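Local coordinates for NAD nucleotidase (Haemophilus influenzae, PDB 3ZTV), which degrades NAD to adenosine and nicotinamide riboside in the periplasm, splitting the pyrophosphate and removing the 5'-phosphate of the resulting mononucleotides, at residues Phe105-Leu116 with Ser133-Lys141. Sequence-based numbering, arbitrary orientation.
Sequences FDAGNEGLLKLL and SSILYNKWK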
loop_
_atom_site.group_PDB
_atom_site.type_symbol
_atom_site.label_atom_id
_atom_site.label_comp_id
_atom_site.label_asym_id
_atom_site.label_seq_id
_atom_site.Cartn_x
_atom_site.Cartn_y
_atom_site.Cartn_z
ATOM N N PHE A 105 10.317 16.711 -10.324
ATOM C CA PHE A 105 9.719 17.516 -9.257
ATOM C C PHE A 105 10.729 18.361 -8.455
ATOM O O PHE A 105 10.349 18.978 -7.457
ATOM C CB PHE A 105 8.905 16.617 -8.312
ATOM C CG PHE A 105 7.638 16.097 -8.926
ATOM C CD1 PHE A 105 6.493 16.877 -8.944
ATOM C CD2 PHE A 105 7.589 14.831 -9.500
ATOM C CE1 PHE A 105 5.316 16.406 -9.512
ATOM C CE2 PHE A 105 6.416 14.356 -10.073
ATOM C CZ PHE A 105 5.278 15.143 -10.071
ATOM N N ASP A 106 11.995 18.400 -8.879
ATOM C CA ASP A 106 13.035 19.107 -8.109
ATOM C C ASP A 106 12.765 20.600 -7.892
ATOM O O ASP A 106 13.196 21.161 -6.881
ATOM C CB ASP A 106 14.405 18.958 -8.770
ATOM C CG ASP A 106 15.079 17.633 -8.451
ATOM O OD1 ASP A 106 14.436 16.735 -7.837
ATOM O OD2 ASP A 106 16.260 17.491 -8.833
ATOM N N ALA A 107 12.085 21.234 -8.842
ATOM C CA ALA A 107 11.739 22.651 -8.735
ATOM C C ALA A 107 10.239 22.823 -8.483
ATOM O O ALA A 107 9.628 23.806 -8.908
ATOM C CB ALA A 107 12.197 23.414 -9.990
ATOM N N GLY A 108 9.645 21.851 -7.794
ATOM C CA GLY A 108 8.240 21.929 -7.437
ATOM C C GLY A 108 7.297 21.702 -8.598
ATOM O O GLY A 108 7.729 21.412 -9.714
ATOM N N ASN A 109 5.999 21.827 -8.345
ATOM C CA ASN A 109 5.025 21.688 -9.414
ATOM C C ASN A 109 5.258 22.752 -10.475
ATOM O O ASN A 109 5.035 22.532 -11.667
ATOM C CB ASN A 109 3.604 21.820 -8.872
ATOM C CG ASN A 109 3.194 20.664 -7.973
ATOM O OD1 ASN A 109 3.965 19.749 -7.700
ATOM N ND2 ASN A 109 1.956 20.721 -7.493
ATOM N N GLU A 110 5.677 23.927 -10.009
ATOM C CA GLU A 110 5.974 25.060 -10.871
ATOM C C GLU A 110 7.055 24.707 -11.897
ATOM O O GLU A 110 6.912 24.974 -13.092
ATOM C CB GLU A 110 6.416 26.253 -10.014
ATOM C CG GLU A 110 5.339 26.806 -9.069
ATOM C CD GLU A 110 5.046 25.925 -7.852
ATOM O OE1 GLU A 110 5.878 25.066 -7.473
ATOM O OE2 GLU A 110 3.964 26.119 -7.255
ATOM N N GLY A 111 8.128 24.081 -11.431
ATOM C CA GLY A 111 9.195 23.671 -12.323
ATOM C C GLY A 111 8.754 22.606 -13.313
ATOM O O GLY A 111 9.154 22.627 -14.475
ATOM N N LEU A 112 7.922 21.663 -12.872
ATOM C CA LEU A 112 7.459 20.627 -13.787
ATOM C C LEU A 112 6.558 21.230 -14.859
ATOM O O LEU A 112 6.636 20.865 -16.028
ATOM C CB LEU A 112 6.741 19.499 -13.039
ATOM C CG LEU A 112 6.246 18.349 -13.922
ATOM C CD1 LEU A 112 7.338 17.868 -14.878
ATOM C CD2 LEU A 112 5.722 17.207 -13.060
ATOM N N LEU A 113 5.709 22.173 -14.461
ATOM C CA LEU A 113 4.848 22.832 -15.425
ATOM C C LEU A 113 5.666 23.489 -16.545
ATOM O O LEU A 113 5.270 23.459 -17.708
ATOM C CB LEU A 113 3.949 23.856 -14.727
ATOM C CG LEU A 113 2.866 24.482 -15.605
ATOM C CD1 LEU A 113 1.899 23.423 -16.112
ATOM C CD2 LEU A 113 2.129 25.570 -14.837
ATOM N N LYS A 114 6.814 24.070 -16.191
ATOM C CA LYS A 114 7.657 24.747 -17.179
ATOM C C LYS A 114 8.261 23.779 -18.196
ATOM O O LYS A 114 8.527 24.146 -19.340
ATOM C CB LYS A 114 8.761 25.554 -16.491
ATOM C CG LYS A 114 8.250 26.785 -15.768
ATOM C CD LYS A 114 9.386 27.557 -15.117
ATOM C CE LYS A 114 10.394 28.019 -16.154
ATOM N NZ LYS A 114 11.545 28.737 -15.536
ATOM N N LEU A 115 8.502 22.540 -17.778
ATOM C CA LEU A 115 8.909 21.500 -18.726
ATOM C C LEU A 115 7.737 21.056 -19.599
ATOM O O LEU A 115 7.855 20.935 -20.819
ATOM C CB LEU A 115 9.496 20.282 -18.000
ATOM C CG LEU A 115 9.739 19.039 -18.868
ATOM C CD1 LEU A 115 10.866 19.287 -19.864
ATOM C CD2 LEU A 115 10.067 17.809 -18.026
ATOM N N LEU A 116 6.594 20.812 -18.966
ATOM C CA LEU A 116 5.462 20.213 -19.669
ATOM C C LEU A 116 4.817 21.143 -20.706
ATOM O O LEU A 116 4.284 20.672 -21.711
ATOM C CB LEU A 116 4.414 19.700 -18.667
ATOM C CG LEU A 116 4.888 18.580 -17.727
ATOM C CD1 LEU A 116 3.736 18.050 -16.881
ATOM C CD2 LEU A 116 5.527 17.434 -18.502
ATOM N N SER A 133 -7.328 21.041 -8.137
ATOM C CA SER A 133 -6.839 22.416 -8.035
ATOM C C SER A 133 -5.350 22.535 -8.363
ATOM O O SER A 133 -4.828 23.637 -8.502
ATOM C CB SER A 133 -7.147 23.012 -6.654
ATOM O OG SER A 133 -8.488 23.481 -6.571
ATOM N N SER A 134 -4.666 21.403 -8.498
ATOM C CA SER A 134 -3.246 21.414 -8.823
ATOM C C SER A 134 -2.986 22.062 -10.179
ATOM O O SER A 134 -3.759 21.901 -11.122
ATOM C CB SER A 134 -2.707 19.984 -8.841
ATOM O OG SER A 134 -1.308 19.969 -9.103
ATOM N N ILE A 135 -1.873 22.780 -10.285
ATOM C CA ILE A 135 -1.478 23.333 -11.574
ATOM C C ILE A 135 -1.072 22.222 -12.554
ATOM O O ILE A 135 -0.960 22.449 -13.756
ATOM C CB ILE A 135 -0.350 24.403 -11.444
ATOM C CG1 ILE A 135 0.974 23.791 -10.974
ATOM C CG2 ILE A 135 -0.792 25.548 -10.520
ATOM C CD1 ILE A 135 2.084 24.834 -10.854
ATOM N N LEU A 136 -0.899 21.007 -12.031
ATOM C CA LEU A 136 -0.555 19.840 -12.858
ATOM C C LEU A 136 -1.761 18.976 -13.230
ATOM O O LEU A 136 -1.606 17.933 -13.871
ATOM C CB LEU A 136 0.502 18.984 -12.166
ATOM C CG LEU A 136 1.805 19.722 -11.855
ATOM C CD1 LEU A 136 2.702 18.859 -10.999
ATOM C CD2 LEU A 136 2.521 20.157 -13.136
ATOM N N TYR A 137 -2.959 19.383 -12.825
ATOM C CA TYR A 137 -4.163 18.629 -13.150
ATOM C C TYR A 137 -4.289 18.453 -14.662
ATOM O O TYR A 137 -4.094 19.399 -15.419
ATOM C CB TYR A 137 -5.393 19.351 -12.599
ATOM C CG TYR A 137 -6.662 18.532 -12.688
ATOM C CD1 TYR A 137 -6.787 17.332 -11.995
ATOM C CD2 TYR A 137 -7.736 18.960 -13.454
ATOM C CE1 TYR A 137 -7.949 16.578 -12.067
ATOM C CE2 TYR A 137 -8.905 18.211 -13.528
ATOM C CZ TYR A 137 -9.001 17.022 -12.835
ATOM O OH TYR A 137 -10.158 16.275 -12.905
ATOM N N ASN A 138 -4.610 17.237 -15.094
ATOM C CA ASN A 138 -4.828 16.940 -16.513
ATOM C C ASN A 138 -3.624 17.183 -17.432
ATOM O O ASN A 138 -3.797 17.474 -18.617
ATOM C CB ASN A 138 -6.043 17.706 -17.061
ATOM C CG ASN A 138 -7.368 17.139 -16.582
ATOM O OD1 ASN A 138 -8.362 17.862 -16.485
ATOM N ND2 ASN A 138 -7.390 15.846 -16.281
ATOM N N LYS A 139 -2.411 17.076 -16.899
ATOM C CA LYS A 139 -1.218 17.276 -17.719
ATOM C C LYS A 139 -0.612 15.951 -18.199
ATOM O O LYS A 139 0.290 15.938 -19.033
ATOM C CB LYS A 139 -0.175 18.092 -16.959
ATOM C CG LYS A 139 -0.590 19.532 -16.652
ATOM C CD LYS A 139 -0.893 20.325 -17.920
ATOM C CE LYS A 139 -1.206 21.788 -17.601
ATOM N NZ LYS A 139 -1.613 22.531 -18.822
ATOM N N TRP A 140 -1.104 14.836 -17.665
ATOM C CA TRP A 140 -0.697 13.511 -18.117
ATOM C C TRP A 140 -1.808 12.520 -17.847
ATOM O O TRP A 140 -2.782 12.843 -17.153
ATOM C CB TRP A 140 0.591 13.068 -17.440
ATOM C CG TRP A 140 0.545 12.965 -15.940
ATOM C CD1 TRP A 140 0.044 11.923 -15.177
ATOM C CD2 TRP A 140 1.065 13.924 -15.012
ATOM N NE1 TRP A 140 0.234 12.188 -13.836
ATOM C CE2 TRP A 140 0.838 13.419 -13.710
ATOM C CE3 TRP A 140 1.689 15.176 -15.154
ATOM C CZ2 TRP A 140 1.252 14.106 -12.572
ATOM C CZ3 TRP A 140 2.079 15.853 -14.019
ATOM C CH2 TRP A 140 1.855 15.329 -12.749
ATOM N N LYS A 141 -1.663 11.316 -18.398
ATOM C CA LYS A 141 -2.637 10.232 -18.244
ATOM C C LYS A 141 -1.970 9.027 -17.593
ATOM O O LYS A 141 -0.745 8.895 -17.652
ATOM C CB LYS A 141 -3.219 9.846 -19.604
ATOM C CG LYS A 141 -4.051 10.951 -20.226
ATOM C CD LYS A 141 -4.744 10.508 -21.499
ATOM C CE LYS A 141 -3.786 10.527 -22.676
ATOM N NZ LYS A 141 -4.445 10.114 -23.953
HETATM O O HOH W 1 -0.124 22.860 -7.801
#
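L136 pushes its two methyls against helix 108-116. CD1 lies over the amide of N109, 3.6 Å from its CG, and also meets the F105 ring and CD2 of L112, while CD2 lies 4.0 Å from N of L113. The fork of a leucine suits this spot, CD1 among the side chains and CD2 chiefly on the helix backbone. I135 reaches forward beside it: with CG1 between its own backbone N and carbonyl carbon (chi1 67°), the unbranched CG1-CD1 arm brings CD1 to within 3.8 Å of N of E110. Farther along, CD1 of L116 touches the edge of the W140 indole in its plane, 3.9 Å from CE3, and also packs on CB of K139. The indole offers this apolar edge while its NE1 bonds to the carbonyl of V128. The lysine continues outward, CE lying 3.8 Å from CD1 of L113, so its long chain adds apolar contact at the exposed margin.

Asparagine suits position 109 because both ends of its amide are used beside the L136 methyl: OD1 takes the N-H of G171, and ND2 donates to a water at 3.0 Å that also accepts from N of I135, and weakly to D173. The short hydroxyl of S134 closes an ST turn, accepting from N of L136 (162°), and also bonds to D173. F105 lies about 6 Å from the zinc ligand N102, side chain to side chain. The direct contact is thus apolar, and the polar link between the segments is indirect, through one water and D173.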